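Local coordinates for type III secretion system effector HopBA1 (Pseudomonas syringae pv. aptata, PDB 5T09), which is a virulence factor recognised by the Arabidopsis disease resistance protein RBA1, whose self-association it enhances, so that plant cell death is triggered, at residues 35-40 with 65-70. Residues are numbered along the deposited sequence; the frame is centred on the assembly and turned at random.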
ATOM      1  N   GLY A  35      -1.913 -19.069   4.290  1.00 74.66           N
ATOM      2  CA  GLY A  35      -1.042 -18.169   5.013  1.00 70.48           C
ATOM      3  C   GLY A  35      -1.156 -16.721   4.577  1.00 69.50           C
ATOM      4  O   GLY A  35      -1.831 -16.393   3.597  1.00 63.52           O
ATOM      5  N   PRO A  36      -0.497 -15.816   5.311  1.00 75.48           N
ATOM      6  CA  PRO A  36      -0.512 -14.399   4.917  1.00 68.44           C
ATOM      7  C   PRO A  36       0.262 -14.139   3.633  1.00 61.62           C
ATOM      8  O   PRO A  36      -0.214 -13.417   2.752  1.00 57.42           O
ATOM      9  CB  PRO A  36       0.139 -13.692   6.116  1.00 62.91           C
ATOM     10  CG  PRO A  36       0.065 -14.673   7.242  1.00 71.31           C
ATOM     11  CD  PRO A  36       0.173 -16.016   6.605  1.00 79.46           C
ATOM     12  N   VAL A  37       1.460 -14.716   3.518  1.00 64.41           N
ATOM     13  CA  VAL A  37       2.243 -14.557   2.294  1.00 65.54           C
ATOM     14  C   VAL A  37       1.512 -15.193   1.119  1.00 78.10           C
ATOM     15  O   VAL A  37       1.387 -14.596   0.044  1.00 79.38           O
ATOM     16  CB  VAL A  37       3.650 -15.156   2.473  1.00 68.06           C
ATOM     17  CG1 VAL A  37       4.446 -15.065   1.172  1.00 70.98           C
ATOM     18  CG2 VAL A  37       4.396 -14.450   3.598  1.00 62.63           C
ATOM     19  N   ASP A  38       1.017 -16.419   1.308  1.00 80.44           N
ATOM     20  CA  ASP A  38       0.326 -17.116   0.228  1.00 83.96           C
ATOM     21  C   ASP A  38      -0.887 -16.329  -0.252  1.00 76.11           C
ATOM     22  O   ASP A  38      -1.190 -16.310  -1.452  1.00 71.78           O
ATOM     23  CB  ASP A  38      -0.094 -18.511   0.689  1.00 94.77           C
ATOM     24  CG  ASP A  38       1.090 -19.400   1.014  1.00 90.87           C
ATOM     25  OD1 ASP A  38       2.173 -19.193   0.425  1.00 83.44           O
ATOM     26  OD2 ASP A  38       0.938 -20.309   1.857  1.00 94.36           O
ATOM     27  N   THR A  39      -1.597 -15.674   0.669  1.00 62.68           N
ATOM     28  CA  THR A  39      -2.779 -14.910   0.282  1.00 61.21           C
ATOM     29  C   THR A  39      -2.399 -13.674  -0.523  1.00 58.47           C
ATOM     30  O   THR A  39      -3.027 -13.376  -1.546  1.00 52.21           O
ATOM     31  CB  THR A  39      -3.579 -14.517   1.525  1.00 70.59           C
ATOM     32  OG1 THR A  39      -4.072 -15.696   2.173  1.00 78.18           O
ATOM     33  CG2 THR A  39      -4.756 -13.613   1.160  1.00 68.35           C
ATOM     34  N   LEU A  40      -1.376 -12.940  -0.080  1.00 59.88           N
ATOM     35  CA  LEU A  40      -0.985 -11.721  -0.781  1.00 52.95           C
ATOM     36  C   LEU A  40      -0.475 -12.037  -2.182  1.00 47.56           C
ATOM     37  O   LEU A  40      -0.855 -11.379  -3.157  1.00 54.44           O
ATOM     38  CB  LEU A  40       0.075 -10.972   0.024  1.00 55.28           C
ATOM     39  CG  LEU A  40       0.645  -9.709  -0.622  1.00 51.81           C
ATOM     40  CD1 LEU A  40      -0.463  -8.738  -1.015  1.00 41.67           C
ATOM     41  CD2 LEU A  40       1.633  -9.039   0.319  1.00 48.96           C
ATOM     42  N   ILE A  65       5.143  -7.509   3.480  1.00 52.46           N
ATOM     43  CA  ILE A  65       5.638  -7.141   2.156  1.00 45.51           C
ATOM     44  C   ILE A  65       7.087  -7.583   1.990  1.00 48.68           C
ATOM     45  O   ILE A  65       7.472  -8.116   0.943  1.00 47.43           O
ATOM     46  CB  ILE A  65       5.462  -5.629   1.928  1.00 45.43           C
ATOM     47  CG1 ILE A  65       3.967  -5.291   1.878  1.00 45.70           C
ATOM     48  CG2 ILE A  65       6.149  -5.189   0.638  1.00 43.42           C
ATOM     49  CD1 ILE A  65       3.650  -3.807   1.810  1.00 49.45           C
ATOM     50  N   THR A  66       7.914  -7.374   3.016  1.00 48.95           N
ATOM     51  CA  THR A  66       9.301  -7.833   2.962  1.00 53.75           C
ATOM     52  C   THR A  66       9.376  -9.317   2.622  1.00 62.72           C
ATOM     53  O   THR A  66      10.148  -9.731   1.749  1.00 66.50           O
ATOM     54  CB  THR A  66       9.996  -7.557   4.300  1.00 51.07           C
ATOM     55  OG1 THR A  66      10.050  -6.144   4.536  1.00 49.20           O
ATOM     56  CG2 THR A  66      11.418  -8.121   4.311  1.00 54.55           C
ATOM     57  N   GLU A  67       8.577 -10.137   3.306  1.00 61.16           N
ATOM     58  CA  GLU A  67       8.633 -11.580   3.111  1.00 63.45           C
ATOM     59  C   GLU A  67       8.018 -12.015   1.785  1.00 60.43           C
ATOM     60  O   GLU A  67       8.300 -13.123   1.321  1.00 57.55           O
ATOM     61  CB  GLU A  67       7.927 -12.288   4.267  1.00 74.25           C
ATOM     62  CG  GLU A  67       8.511 -11.972   5.637  1.00 82.51           C
ATOM     63  CD  GLU A  67       7.673 -12.527   6.771  1.00 96.00           C
ATOM     64  OE1 GLU A  67       6.719 -13.284   6.494  1.00102.16           O
ATOM     65  OE2 GLU A  67       7.968 -12.205   7.943  1.00 99.97           O
ATOM     66  N   SER A  68       7.190 -11.173   1.171  1.00 56.17           N
ATOM     67  CA  SER A  68       6.521 -11.507  -0.079  1.00 58.66           C
ATOM     68  C   SER A  68       7.241 -10.966  -1.308  1.00 59.46           C
ATOM     69  O   SER A  68       6.858 -11.315  -2.428  1.00 62.27           O
ATOM     70  CB  SER A  68       5.086 -10.958  -0.070  1.00 50.13           C
ATOM     71  OG  SER A  68       4.353 -11.447   1.036  1.00 57.44           O
ATOM     72  N   ALA A  69       8.265 -10.129  -1.125  1.00 60.58           N
ATOM     73  CA  ALA A  69       8.842  -9.375  -2.233  1.00 55.79           C
ATOM     74  C   ALA A  69       9.229 -10.286  -3.393  1.00 55.36           C
ATOM     75  O   ALA A  69       8.710 -10.152  -4.507  1.00 56.70           O
ATOM     76  CB  ALA A  69      10.055  -8.583  -1.741  1.00 57.78           C
ATOM     77  N   ALA A  70      10.149 -11.219  -3.148  1.00 57.98           N
ATOM     78  CA  ALA A  70      10.642 -12.076  -4.222  1.00 60.10           C
ATOM     79  C   ALA A  70       9.501 -12.844  -4.880  1.00 66.56           C
ATOM     80  O   ALA A  70       9.417 -12.921  -6.112  1.00 72.93           O
ATOM     81  CB  ALA A  70      11.699 -13.038  -3.678  1.00 64.55           C
TER
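V37 and L40 close over the hydroxyl of S68 where two helices, 36-46 and 60-74, cross in the alpha-beta fold of this EreA/ChaN-like protein, whose core is a largely parallel sheet. The segment axes approach to 9.6 Å at a crossing angle of -56°, and V37 and S68 are the residues whose CA atoms lie nearest across the pair. Both valine methyls meet that serine: CG1, anti to the backbone N (chi1 177°), lies 3.6 Å from S68 OG, while CG2, placed beside the backbone N, is at 3.9 Å from the same S68 OG. One turn later, L40 reaches across with a single branch. Its CD2 stands 3.7 Å from S68 OG and 4.0 Å from S68 CB, so the serine meets methyl groups from two residues one turn apart on one helix face. With these methyls on the side of helix 36-46, S68 OG takes its polar partner from its own helix: turned beside its backbone N, it hydrogen-bonds to the carbonyl oxygen of L64. The side chains of P36, V37 and L40 also rest on L64, one turn earlier in helix 60-74. At the exposed margin, E67 runs extended past CG and crosses V37 at about a right angle, its OE1 coming to 3.9 Å from V37 CG2 as a plain van der Waals contact. The first turn of helix 36-46 is tied on itself at its N-cap residue G35: T39 N and T39 OG1 reach G35 O from opposite faces of its carbonyl plane, with T39 OG1 2.7 Å from G35 O and tilted 22° from that plane.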